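Local coordinates for N-acetyltransferase domain-containing protein (Deinococcus radiodurans, PDB 3S6F) that binds coenzyme A in a GNAT-type fold and is probably an N-acetyltransferase, at residues G25-E29 / E80-R86; G91-R96 / F119-L125; G70-I76 / L105-L110. All coordinates share one frame; numbering follows the deposited sequence.

Interaction 1: G25-E29 / E80-R86. With COA (coenzyme A), chain B.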
loop_
_atom_site.group_PDB
_atom_site.type_symbol
_atom_site.label_atom_id
_atom_site.label_comp_id
_atom_site.label_asym_id
_atom_site.label_seq_id
_atom_site.Cartn_x
_atom_site.Cartn_y
_atom_site.Cartn_z
ATOM N N GLY A 25 -19.418 -13.798 -2.942
ATOM C CA GLY A 25 -20.121 -13.629 -1.708
ATOM C C GLY A 25 -19.451 -14.331 -0.541
ATOM O O GLY A 25 -18.650 -15.258 -0.716
ATOM N N GLY A 26 -19.781 -13.890 0.678
ATOM C CA GLY A 26 -19.299 -14.513 1.904
ATOM C C GLY A 26 -18.075 -13.927 2.572
ATOM O O GLY A 26 -17.582 -14.520 3.523
ATOM N N PHE A 27 -17.571 -12.802 2.063
ATOM C CA PHE A 27 -16.402 -12.140 2.622
ATOM C C PHE A 27 -16.821 -10.993 3.521
ATOM O O PHE A 27 -18.012 -10.697 3.713
ATOM C CB PHE A 27 -15.455 -11.739 1.496
ATOM C CG PHE A 27 -14.830 -12.922 0.850
ATOM C CD1 PHE A 27 -13.873 -13.662 1.526
ATOM C CD2 PHE A 27 -15.214 -13.352 -0.403
ATOM C CE1 PHE A 27 -13.326 -14.796 0.968
ATOM C CE2 PHE A 27 -14.628 -14.472 -0.971
ATOM C CZ PHE A 27 -13.693 -15.194 -0.266
ATOM N N PHE A 28 -15.814 -10.376 4.117
ATOM C CA PHE A 28 -15.984 -9.240 5.034
ATOM C C PHE A 28 -16.749 -9.661 6.273
ATOM O O PHE A 28 -17.550 -8.896 6.832
ATOM C CB PHE A 28 -16.598 -8.035 4.339
ATOM C CG PHE A 28 -15.833 -7.641 3.100
ATOM C CD1 PHE A 28 -14.626 -6.936 3.199
ATOM C CD2 PHE A 28 -16.341 -7.939 1.846
ATOM C CE1 PHE A 28 -13.931 -6.570 2.088
ATOM C CE2 PHE A 28 -15.650 -7.546 0.734
ATOM C CZ PHE A 28 -14.442 -6.872 0.866
ATOM N N GLU A 29 -16.398 -10.817 6.807
ATOM C CA GLU A 29 -17.001 -11.313 8.035
ATOM C C GLU A 29 -16.709 -10.293 9.137
ATOM O O GLU A 29 -15.563 -9.839 9.326
ATOM C CB GLU A 29 -16.461 -12.708 8.416
ATOM C CG GLU A 29 -17.199 -13.360 9.617
ATOM C CD GLU A 29 -16.437 -14.548 10.276
ATOM O OE1 GLU A 29 -15.525 -15.130 9.646
ATOM O OE2 GLU A 29 -16.776 -14.954 11.428
ATOM N N GLU A 80 -8.457 -12.754 3.348
ATOM C CA GLU A 80 -9.536 -13.399 4.065
ATOM C C GLU A 80 -9.792 -14.771 3.491
ATOM O O GLU A 80 -9.813 -15.000 2.289
ATOM C CB GLU A 80 -10.836 -12.590 4.003
ATOM C CG GLU A 80 -11.919 -13.098 4.941
ATOM C CD GLU A 80 -13.136 -12.176 5.012
ATOM O OE1 GLU A 80 -13.202 -11.208 4.217
ATOM O OE2 GLU A 80 -14.034 -12.443 5.850
ATOM N N VAL A 81 -9.999 -15.710 4.417
ATOM C CA VAL A 81 -10.448 -17.067 4.129
ATOM C C VAL A 81 -11.775 -17.239 4.839
ATOM O O VAL A 81 -11.921 -16.876 6.003
ATOM C CB VAL A 81 -9.413 -18.126 4.593
ATOM C CG1 VAL A 81 -9.955 -19.541 4.501
ATOM C CG2 VAL A 81 -8.097 -17.962 3.804
ATOM N N GLN A 82 -12.759 -17.777 4.137
ATOM C CA GLN A 82 -14.083 -17.968 4.746
ATOM C C GLN A 82 -13.969 -18.934 5.916
ATOM O O GLN A 82 -13.198 -19.885 5.875
ATOM C CB GLN A 82 -15.094 -18.437 3.710
ATOM C CG GLN A 82 -15.297 -17.324 2.683
ATOM C CD GLN A 82 -16.442 -17.499 1.757
ATOM O OE1 GLN A 82 -17.168 -18.466 1.868
ATOM N NE2 GLN A 82 -16.642 -16.539 0.832
ATOM N N ALA A 83 -14.734 -18.734 6.997
ATOM C CA ALA A 83 -14.438 -19.425 8.274
ATOM C C ALA A 83 -14.345 -20.966 8.212
ATOM O O ALA A 83 -13.496 -21.536 8.875
ATOM C CB ALA A 83 -15.449 -18.982 9.404
ATOM N N GLY A 84 -15.181 -21.627 7.411
ATOM C CA GLY A 84 -15.201 -23.093 7.316
ATOM C C GLY A 84 -13.977 -23.693 6.661
ATOM O O GLY A 84 -13.796 -24.896 6.655
ATOM N N TRP A 85 -13.146 -22.814 6.107
ATOM C CA TRP A 85 -11.961 -23.168 5.327
ATOM C C TRP A 85 -10.667 -22.757 5.996
ATOM O O TRP A 85 -9.601 -23.000 5.428
ATOM C CB TRP A 85 -12.028 -22.540 3.925
ATOM C CG TRP A 85 -12.961 -23.278 3.023
ATOM C CD1 TRP A 85 -14.228 -22.954 2.692
ATOM C CD2 TRP A 85 -12.672 -24.506 2.351
ATOM N NE1 TRP A 85 -14.756 -23.888 1.827
ATOM C CE2 TRP A 85 -13.820 -24.868 1.629
ATOM C CE3 TRP A 85 -11.568 -25.358 2.330
ATOM C CZ2 TRP A 85 -13.872 -26.033 0.851
ATOM C CZ3 TRP A 85 -11.621 -26.502 1.553
ATOM C CH2 TRP A 85 -12.766 -26.815 0.841
ATOM N N ARG A 86 -10.748 -22.097 7.155
ATOM C CA ARG A 86 -9.584 -21.685 7.926
ATOM C C ARG A 86 -8.905 -22.887 8.572
ATOM O O ARG A 86 -9.502 -23.966 8.723
ATOM C CB ARG A 86 -10.002 -20.664 8.987
ATOM C CG ARG A 86 -10.478 -19.377 8.368
ATOM C CD ARG A 86 -10.963 -18.382 9.410
ATOM N NE ARG A 86 -11.540 -17.228 8.734
ATOM C CZ ARG A 86 -12.506 -16.484 9.190
ATOM N NH1 ARG A 86 -12.938 -16.575 10.444
ATOM N NH2 ARG A 86 -13.002 -15.528 8.455
HETATM N N1A COA B . -6.264 -14.832 16.508
HETATM C C2A COA B . -5.250 -15.708 16.833
HETATM N N3A COA B . -4.619 -16.479 15.884
HETATM C C4A COA B . -5.035 -16.376 14.597
HETATM C C5A COA B . -6.077 -15.523 14.248
HETATM C C6A COA B . -6.683 -14.718 15.211
HETATM N N6A COA B . -7.659 -13.854 14.909
HETATM N N7A COA B . -6.265 -15.645 12.907
HETATM C C8A COA B . -5.382 -16.555 12.440
HETATM N N9A COA B . -4.616 -17.019 13.471
HETATM C C1B COA B . -3.514 -17.975 13.391
HETATM C C2B COA B . -3.783 -19.238 14.199
HETATM O O2B COA B . -2.538 -19.654 14.668
HETATM C C3B COA B . -4.286 -20.259 13.191
HETATM O O3B COA B . -4.080 -21.607 13.576
HETATM P P3B COA B . -5.283 -22.458 14.260
HETATM O O7A COA B . -5.667 -21.712 15.513
HETATM O O8A COA B . -6.431 -22.507 13.285
HETATM O O9A COA B . -4.687 -23.818 14.533
HETATM C C4B COA B . -3.458 -19.842 11.986
HETATM O O4B COA B . -3.348 -18.427 12.069
HETATM C C5B COA B . -4.081 -20.243 10.662
HETATM O O5B COA B . -3.102 -20.132 9.645
HETATM P P1A COA B . -3.504 -20.648 8.168
HETATM O O1A COA B . -2.261 -20.521 7.360
HETATM O O2A COA B . -4.202 -21.977 8.193
HETATM O O3A COA B . -4.482 -19.472 7.715
HETATM P P2A COA B . -6.083 -19.480 7.592
HETATM O O4A COA B . -6.684 -19.994 8.845
HETATM O O5A COA B . -6.438 -20.151 6.312
HETATM O O6A COA B . -6.313 -17.919 7.405
HETATM C CBP COA B . -6.598 -15.710 8.273
HETATM C CCP COA B . -5.772 -16.984 8.339
HETATM C CDP COA B . -6.561 -15.156 6.836
HETATM C CEP COA B . -5.977 -14.665 9.228
HETATM C CAP COA B . -8.023 -16.093 8.710
HETATM O OAP COA B . -8.072 -16.357 10.100
HETATM C C9P COA B . -8.997 -14.981 8.398
HETATM O O9P COA B . -9.562 -14.896 7.200
HETATM N N8P COA B . -9.341 -14.114 9.341
HETATM C C7P COA B . -10.276 -13.024 9.088
HETATM C C6P COA B . -9.679 -11.861 8.283
HETATM C C5P COA B . -8.336 -11.475 8.833
HETATM O O5P COA B . -8.196 -11.316 10.049
HETATM N N4P COA B . -7.361 -11.314 7.926
HETATM C C3P COA B . -6.087 -10.712 8.237
HETATM C C2P COA B . -6.077 -9.302 7.646
HETATM S S1P COA B . -7.190 -8.149 8.518
HETATM O O HOH W 1 -15.462 -14.717 5.312
HETATM O O HOH W 2 -16.468 -16.386 7.135
HETATM O O HOH W 3 -13.301 -10.877 8.200
HETATM O O HOH W 4 -14.463 -15.638 12.893
#
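Gln82 points NE2 at one face of the Phe27 ring, 3.3 Å above the plane and toward the rim, with the amide steeply inclined to the ring, while CG of Glu80 sits in plane at the ring edge. The second flat group, the guanidinium of Arg86, has Ala83 CA over the centre of one face and coenzyme A N8P above the opposite face, displaced toward its rim. Glu80 and Val81 end strand 73-81 and Arg86 lies in the turn after it, where GNAT folds hold the pantetheine and pyrophosphate: Val81 N donates a nearly straight bond (177°) to coenzyme A O9P. Glu80 leaves that strand in the extended form, CG anti to its own N (chi1 -170°), and reaches successive amides of the loop 25-29. Its OE1 accepts from Phe28 N at 2.7 Å on the syn side, and its OE2 receives Glu29 N at 3.0 Å on the syn lone pair, so that two bonds fix the rotation of the carboxylate. Two waters also donate to OE2, one of them weakly. Beyond the ring, Gln82 NE2 bonds to Gly25 O at 2.8 Å, in the carbonyl plane. Near solvent, in the conformer of Glu29 described here, Glu29 and Arg86 form a salt bridge with their planes only 5° apart; Arg86 NH2 meets Glu29 OE1 at 2.8 Å nearly along the C-O axis, while Arg86 NE donates to Val81 O.

Interaction 2: G91-R96 / F119-L125. With COA (coenzyme A), chain B.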
loop_
_atom_site.group_PDB
_atom_site.type_symbol
_atom_site.label_atom_id
_atom_site.label_comp_id
_atom_site.label_asym_id
_atom_site.label_seq_id
_atom_site.Cartn_x
_atom_site.Cartn_y
_atom_site.Cartn_z
ATOM N N GLY A 91 -4.669 -19.453 4.227
ATOM C CA GLY A 91 -4.260 -18.071 4.350
ATOM C C GLY A 91 -2.774 -17.896 4.104
ATOM O O GLY A 91 -2.347 -16.958 3.434
ATOM N N SER A 92 -1.969 -18.788 4.687
ATOM C CA SER A 92 -0.526 -18.753 4.476
ATOM C C SER A 92 -0.176 -18.977 3.009
ATOM O O SER A 92 0.718 -18.312 2.470
ATOM C CB SER A 92 0.149 -19.794 5.344
ATOM O OG SER A 92 -0.001 -19.477 6.729
ATOM N N GLU A 93 -0.870 -19.900 2.366
ATOM C CA GLU A 93 -0.641 -20.187 0.963
ATOM C C GLU A 93 -0.982 -18.983 0.080
ATOM O O GLU A 93 -0.243 -18.681 -0.867
ATOM C CB GLU A 93 -1.421 -21.432 0.554
ATOM C CG GLU A 93 -1.188 -21.856 -0.890
ATOM C CD GLU A 93 0.184 -22.367 -1.211
ATOM O OE1 GLU A 93 0.908 -22.760 -0.267
ATOM O OE2 GLU A 93 0.551 -22.364 -2.391
ATOM N N LEU A 94 -2.110 -18.325 0.368
ATOM C CA LEU A 94 -2.470 -17.117 -0.356
ATOM C C LEU A 94 -1.385 -16.062 -0.223
ATOM O O LEU A 94 -1.045 -15.372 -1.189
ATOM C CB LEU A 94 -3.816 -16.605 0.138
ATOM C CG LEU A 94 -5.028 -17.391 -0.373
ATOM C CD1 LEU A 94 -6.278 -17.011 0.446
ATOM C CD2 LEU A 94 -5.255 -17.187 -1.858
HETATM N N MSE A 95 -0.872 -15.875 0.998
HETATM C CA MSE A 95 0.202 -14.914 1.200
HETATM C C MSE A 95 1.460 -15.270 0.395
HETATM O O MSE A 95 2.058 -14.412 -0.266
HETATM C CB MSE A 95 0.535 -14.793 2.689
HETATM C CG MSE A 95 -0.446 -13.999 3.493
HETATM SE SE MSE A 95 -0.514 -12.120 3.009
HETATM C CE MSE A 95 1.332 -11.669 3.547
ATOM N N ARG A 96 1.871 -16.536 0.439
ATOM C CA ARG A 96 3.036 -16.913 -0.352
ATOM C C ARG A 96 2.784 -16.642 -1.845
ATOM O O ARG A 96 3.661 -16.136 -2.559
ATOM C CB ARG A 96 3.374 -18.395 -0.131
ATOM C CG ARG A 96 3.998 -18.727 1.215
ATOM C CD ARG A 96 4.502 -20.166 1.278
ATOM N NE ARG A 96 3.415 -21.103 1.322
ATOM C CZ ARG A 96 2.822 -21.505 2.450
ATOM N NH1 ARG A 96 3.244 -21.096 3.658
ATOM N NH2 ARG A 96 1.810 -22.344 2.330
ATOM N N PHE A 119 0.568 -14.999 12.990
ATOM C CA PHE A 119 0.327 -15.535 11.656
ATOM C C PHE A 119 1.349 -14.951 10.661
ATOM O O PHE A 119 1.901 -15.655 9.830
ATOM C CB PHE A 119 -1.113 -15.217 11.249
ATOM C CG PHE A 119 -1.395 -15.454 9.792
ATOM C CD1 PHE A 119 -1.753 -16.705 9.340
ATOM C CD2 PHE A 119 -1.345 -14.443 8.864
ATOM C CE1 PHE A 119 -1.983 -16.953 7.990
ATOM C CE2 PHE A 119 -1.581 -14.730 7.531
ATOM C CZ PHE A 119 -1.910 -15.925 7.072
ATOM N N TYR A 120 1.538 -13.648 10.746
ATOM C CA TYR A 120 2.449 -12.972 9.840
ATOM C C TYR A 120 3.922 -13.205 10.187
ATOM O O TYR A 120 4.766 -13.336 9.301
ATOM C CB TYR A 120 2.141 -11.474 9.763
ATOM C CG TYR A 120 0.814 -11.186 9.116
ATOM C CD1 TYR A 120 0.643 -11.405 7.756
ATOM C CD2 TYR A 120 -0.260 -10.675 9.829
ATOM C CE1 TYR A 120 -0.578 -11.164 7.114
ATOM C CE2 TYR A 120 -1.485 -10.412 9.183
ATOM C CZ TYR A 120 -1.628 -10.656 7.838
ATOM O OH TYR A 120 -2.814 -10.368 7.194
ATOM N N GLU A 121 4.242 -13.305 11.478
ATOM C CA GLU A 121 5.623 -13.591 11.870
ATOM C C GLU A 121 6.044 -14.960 11.350
ATOM O O GLU A 121 7.193 -15.138 10.894
ATOM C CB GLU A 121 5.806 -13.497 13.376
ATOM C CG GLU A 121 5.760 -12.032 13.821
ATOM C CD GLU A 121 5.928 -11.793 15.302
ATOM O OE1 GLU A 121 5.496 -12.678 16.080
ATOM O OE2 GLU A 121 6.431 -10.688 15.665
ATOM N N ARG A 122 5.109 -15.933 11.347
ATOM C CA ARG A 122 5.491 -17.262 10.852
ATOM C C ARG A 122 5.763 -17.286 9.352
ATOM O O ARG A 122 6.489 -18.159 8.858
ATOM C CB ARG A 122 4.452 -18.306 11.249
ATOM C CG ARG A 122 4.501 -18.628 12.739
ATOM C CD ARG A 122 3.493 -19.725 13.164
ATOM N NE ARG A 122 2.772 -19.343 14.392
ATOM C CZ ARG A 122 1.485 -19.008 14.462
ATOM N NH1 ARG A 122 0.689 -19.022 13.392
ATOM N NH2 ARG A 122 0.973 -18.692 15.640
ATOM N N LEU A 123 5.236 -16.300 8.623
ATOM C CA LEU A 123 5.540 -16.134 7.203
ATOM C C LEU A 123 6.864 -15.365 6.928
ATOM O O LEU A 123 7.249 -15.134 5.761
ATOM C CB LEU A 123 4.385 -15.426 6.503
ATOM C CG LEU A 123 3.087 -16.210 6.408
ATOM C CD1 LEU A 123 1.915 -15.324 6.106
ATOM C CD2 LEU A 123 3.253 -17.252 5.324
ATOM N N GLY A 124 7.529 -14.927 7.987
ATOM C CA GLY A 124 8.793 -14.191 7.883
ATOM C C GLY A 124 8.691 -12.684 7.963
ATOM O O GLY A 124 9.698 -12.005 7.825
ATOM N N LEU A 125 7.499 -12.154 8.186
ATOM C CA LEU A 125 7.344 -10.703 8.258
ATOM C C LEU A 125 7.804 -10.204 9.621
ATOM O O LEU A 125 7.696 -10.919 10.623
ATOM C CB LEU A 125 5.909 -10.248 7.965
ATOM C CG LEU A 125 5.472 -10.363 6.492
ATOM C CD1 LEU A 125 5.239 -11.787 6.025
ATOM C CD2 LEU A 125 4.210 -9.514 6.250
HETATM N N1A COA B . -6.264 -14.832 16.508
HETATM C C2A COA B . -5.250 -15.708 16.833
HETATM N N3A COA B . -4.619 -16.479 15.884
HETATM C C4A COA B . -5.035 -16.376 14.597
HETATM C C5A COA B . -6.077 -15.523 14.248
HETATM C C6A COA B . -6.683 -14.718 15.211
HETATM N N6A COA B . -7.659 -13.854 14.909
HETATM N N7A COA B . -6.265 -15.645 12.907
HETATM C C8A COA B . -5.382 -16.555 12.440
HETATM N N9A COA B . -4.616 -17.019 13.471
HETATM C C1B COA B . -3.514 -17.975 13.391
HETATM C C2B COA B . -3.783 -19.238 14.199
HETATM O O2B COA B . -2.538 -19.654 14.668
HETATM C C3B COA B . -4.286 -20.259 13.191
HETATM O O3B COA B . -4.080 -21.607 13.576
HETATM P P3B COA B . -5.283 -22.458 14.260
HETATM O O7A COA B . -5.667 -21.712 15.513
HETATM O O8A COA B . -6.431 -22.507 13.285
HETATM O O9A COA B . -4.687 -23.818 14.533
HETATM C C4B COA B . -3.458 -19.842 11.986
HETATM O O4B COA B . -3.348 -18.427 12.069
HETATM C C5B COA B . -4.081 -20.243 10.662
HETATM O O5B COA B . -3.102 -20.132 9.645
HETATM P P1A COA B . -3.504 -20.648 8.168
HETATM O O1A COA B . -2.261 -20.521 7.360
HETATM O O2A COA B . -4.202 -21.977 8.193
HETATM O O3A COA B . -4.482 -19.472 7.715
HETATM P P2A COA B . -6.083 -19.480 7.592
HETATM O O4A COA B . -6.684 -19.994 8.845
HETATM O O5A COA B . -6.438 -20.151 6.312
HETATM O O6A COA B . -6.313 -17.919 7.405
HETATM C CBP COA B . -6.598 -15.710 8.273
HETATM C CCP COA B . -5.772 -16.984 8.339
HETATM C CDP COA B . -6.561 -15.156 6.836
HETATM C CEP COA B . -5.977 -14.665 9.228
HETATM C CAP COA B . -8.023 -16.093 8.710
HETATM O OAP COA B . -8.072 -16.357 10.100
HETATM C C9P COA B . -8.997 -14.981 8.398
HETATM O O9P COA B . -9.562 -14.896 7.200
HETATM N N8P COA B . -9.341 -14.114 9.341
HETATM C C7P COA B . -10.276 -13.024 9.088
HETATM C C6P COA B . -9.679 -11.861 8.283
HETATM C C5P COA B . -8.336 -11.475 8.833
HETATM O O5P COA B . -8.196 -11.316 10.049
HETATM N N4P COA B . -7.361 -11.314 7.926
HETATM C C3P COA B . -6.087 -10.712 8.237
HETATM C C2P COA B . -6.077 -9.302 7.646
HETATM S S1P COA B . -7.190 -8.149 8.518
HETATM O O HOH W 5 1.370 -18.244 8.841
#
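Helix 90-102, whose first turn receives the pyrophosphate of coenzyme A in this GNAT fold, packs here against the end of helix 117-122. Ser92 OG touches the second helix, 3.4 Å from Phe119 CE1, and a water donates to both Ser92 OG and Phe119 O. Phe119, with CG anti to its N (chi1 168°), turns the ring edge to both helix 90-102 and the cofactor; Gly91 C and coenzyme A O5B both lie in plane there. Deeper down, Leu123 crosses Met95, a selenomethionine, at about a right angle, its CD1 3.7 Å from Met95 CB. Bends at chi2 and chi3 carry Met95 CE to the edge of the Tyr120 ring, 4.1 Å from CE1, while Phe119 CD2 covers the centre of one face of that ring. Gly124, at positive phi, is the first residue after the helix to leave helical angles: Gly124 N bonds to Glu121 O and Leu125 N to Tyr120 O, the two backward bonds of a Schellman motif. On the cofactor side, Gly91 N donates to coenzyme A O5A at 2.8 Å, and Ser92 gives both its N and its OG to O1A, the hydroxyl bond being the shorter at 2.6 Å, a helix N-terminus holding the pyrophosphate as in GNAT coenzyme A sites.

Interaction 3: G70-I76 / L105-L110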
loop_
_atom_site.group_PDB
_atom_site.type_symbol
_atom_site.label_atom_id
_atom_site.label_comp_id
_atom_site.label_asym_id
_atom_site.label_seq_id
_atom_site.Cartn_x
_atom_site.Cartn_y
_atom_site.Cartn_z
ATOM N N GLY A 70 5.436 -1.793 -8.688
ATOM C CA GLY A 70 6.260 -2.639 -9.531
ATOM C C GLY A 70 7.729 -2.345 -9.529
ATOM O O GLY A 70 8.496 -2.989 -10.268
ATOM N N ILE A 71 8.157 -1.390 -8.715
ATOM C CA ILE A 71 9.555 -0.959 -8.714
ATOM C C ILE A 71 10.175 -1.008 -7.337
ATOM O O ILE A 71 11.332 -1.451 -7.200
ATOM C CB ILE A 71 9.738 0.457 -9.299
ATOM C CG1 ILE A 71 9.237 0.536 -10.734
ATOM C CG2 ILE A 71 11.194 0.943 -9.205
ATOM C CD1 ILE A 71 9.100 1.965 -11.293
ATOM N N LEU A 72 9.458 -0.533 -6.321
ATOM C CA LEU A 72 10.012 -0.426 -4.968
ATOM C C LEU A 72 9.077 -0.921 -3.882
ATOM O O LEU A 72 9.573 -1.393 -2.853
ATOM C CB LEU A 72 10.440 1.002 -4.669
ATOM C CG LEU A 72 11.459 1.163 -3.528
ATOM C CD1 LEU A 72 12.835 0.696 -3.966
ATOM C CD2 LEU A 72 11.468 2.618 -3.002
ATOM N N ALA A 73 7.747 -0.769 -4.041
ATOM C CA ALA A 73 6.851 -0.957 -2.930
ATOM C C ALA A 73 5.509 -1.571 -3.276
ATOM O O ALA A 73 4.937 -1.252 -4.299
ATOM C CB ALA A 73 6.619 0.385 -2.168
ATOM N N ALA A 74 5.006 -2.345 -2.325
ATOM C CA ALA A 74 3.709 -2.942 -2.396
ATOM C C ALA A 74 3.086 -2.983 -1.010
ATOM O O ALA A 74 3.769 -2.976 0.016
ATOM C CB ALA A 74 3.772 -4.343 -2.993
ATOM N N SER A 75 1.757 -3.021 -0.966
ATOM C CA SER A 75 1.056 -3.261 0.279
ATOM C C SER A 75 -0.129 -4.177 0.059
ATOM O O SER A 75 -0.685 -4.259 -1.031
ATOM C CB SER A 75 0.598 -1.963 0.930
ATOM O OG SER A 75 -0.436 -1.342 0.147
ATOM N N ILE A 76 -0.524 -4.859 1.130
ATOM C CA ILE A 76 -1.546 -5.914 1.087
ATOM C C ILE A 76 -2.760 -5.474 1.896
ATOM O O ILE A 76 -2.745 -5.599 3.113
ATOM C CB ILE A 76 -0.988 -7.256 1.578
ATOM C CG1 ILE A 76 0.211 -7.674 0.621
ATOM C CG2 ILE A 76 -2.087 -8.331 1.603
ATOM C CD1 ILE A 76 1.040 -8.861 1.047
ATOM N N LEU A 105 10.320 -6.964 -4.880
ATOM C CA LEU A 105 10.262 -5.543 -4.476
ATOM C C LEU A 105 10.924 -5.296 -3.176
ATOM O O LEU A 105 10.773 -6.106 -2.243
ATOM C CB LEU A 105 8.812 -5.117 -4.226
ATOM C CG LEU A 105 7.895 -5.201 -5.420
ATOM C CD1 LEU A 105 6.439 -4.948 -5.035
ATOM C CD2 LEU A 105 8.411 -4.265 -6.568
ATOM N N TYR A 106 11.549 -4.156 -3.005
ATOM C CA TYR A 106 12.169 -3.801 -1.771
ATOM C C TYR A 106 11.236 -3.835 -0.565
ATOM O O TYR A 106 11.572 -4.422 0.471
ATOM C CB TYR A 106 12.840 -2.408 -1.913
ATOM C CG TYR A 106 13.456 -1.914 -0.621
ATOM C CD1 TYR A 106 14.328 -2.733 0.083
ATOM C CD2 TYR A 106 13.167 -0.676 -0.102
ATOM C CE1 TYR A 106 14.845 -2.339 1.274
ATOM C CE2 TYR A 106 13.718 -0.246 1.113
ATOM C CZ TYR A 106 14.562 -1.128 1.805
ATOM O OH TYR A 106 15.093 -0.821 3.035
HETATM N N MSE A 107 10.060 -3.227 -0.698
HETATM C CA MSE A 107 9.129 -3.093 0.426
HETATM C C MSE A 107 7.822 -3.805 0.158
HETATM O O MSE A 107 7.185 -3.551 -0.855
HETATM C CB MSE A 107 8.782 -1.620 0.660
HETATM C CG MSE A 107 9.955 -0.761 1.007
HETATM SE SE MSE A 107 9.573 1.154 0.727
HETATM C CE MSE A 107 8.087 1.346 1.913
ATOM N N VAL A 108 7.395 -4.630 1.110
ATOM C CA VAL A 108 6.026 -5.148 1.151
ATOM C C VAL A 108 5.542 -4.919 2.564
ATOM O O VAL A 108 6.216 -5.340 3.527
ATOM C CB VAL A 108 5.915 -6.627 0.808
ATOM C CG1 VAL A 108 4.442 -7.046 0.792
ATOM C CG2 VAL A 108 6.567 -6.915 -0.588
ATOM N N ASP A 109 4.388 -4.284 2.708
ATOM C CA ASP A 109 3.891 -3.895 4.007
ATOM C C ASP A 109 2.394 -4.142 4.129
ATOM O O ASP A 109 1.641 -4.095 3.145
ATOM C CB ASP A 109 4.149 -2.385 4.265
ATOM C CG ASP A 109 5.623 -2.010 4.312
ATOM O OD1 ASP A 109 6.316 -2.107 3.263
ATOM O OD2 ASP A 109 6.096 -1.593 5.375
ATOM N N LEU A 110 1.931 -4.356 5.358
ATOM C CA LEU A 110 0.509 -4.489 5.662
ATOM C C LEU A 110 0.277 -4.095 7.106
ATOM O O LEU A 110 1.209 -4.048 7.896
ATOM C CB LEU A 110 -0.013 -5.910 5.356
ATOM C CG LEU A 110 0.621 -7.034 6.178
ATOM C CD1 LEU A 110 -0.150 -7.293 7.497
ATOM C CD2 LEU A 110 0.682 -8.307 5.333
HETATM O O HOH W 6 12.685 -3.029 -5.378
HETATM O O HOH W 7 5.201 -0.799 1.032
#
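Leu72 and Tyr106 lie side by side and point the same way, with Leu72 CD1 3.7 Å from Tyr106 CB; beyond that atom, CG anti to N (chi1 177°) leads the ring of Tyr106 off, away from segment 70-76. Leu105, just before Tyr106, spreads its two methyl groups over segment 70-76: CD2 rests on the backbone at Gly70 and Ile71, whereas CD1 reaches Ala74 CB in the conformer given. Further along, Ala73 and Met107, a selenomethionine, meet through their CB atoms on the face that also carries Ser75 and Asp109. Ala74 and Val108 occupy the other face, where Ile76 crosses Val108 at a slant and brings CD1 to 3.9 Å from Val108 CG1; Leu99 and Leu102 of helix 90-102 cover this side. The backbones beneath are parallel, the axes of residues 73-75 and 107-110 approaching to 4.7 Å at an angle of 20°, and they belong to the two strands of the beta-alpha-beta unit formed by strand 73-81, helix 90-102 and strand 107-112. Four bonds alternate in direction, as a parallel ladder requires: Met107 N to Leu72 O at 2.9 Å, Ala74 N to Met107 O, Asp109 N to Ala74 O, and Ile76 N to Asp109 O at 3.1 Å. CA-H...O contacts from Ala73, Val108 and Ser75 double three of the acceptors. The carbonyl of Ala74 is shared further by a water that donates to it and to Asp109 OD1. That carboxylate also bridges to Arg134 and bonds to Ser111, both of the second subunit, while in the conformer given Ser75 OG is hydrogen-bonded to Ser75 OG of that subunit. Residues 107 to 110 pair antiparallel with a strand of the second subunit, which carries the sheet across the interface.

Strand 73-81 enters both interaction 1 and interaction 3, at opposite ends and with centres about 25 Å apart; helix 90-102, which follows it, supplies one side of interaction 2. Interaction 1 is partly buried and mainly polar, whereas interactions 2 and 3 are buried. Between the two segments of interaction 2 no direct hydrogen bond crosses; Gly91 and Ser92 bond the cofactor and one water bridges Ser92 and Phe119. Interaction 3 rests on a backbone ladder. Interactions 1 and 2 both touch coenzyme A and meet where Val81 CG2 packs on Gly91 N. Interactions 2 and 3 share a hydrophobic junction, with Met95 CE against Ile76 CD1 and Tyr120 CE1 against Leu110 CD2, and both reach the second subunit.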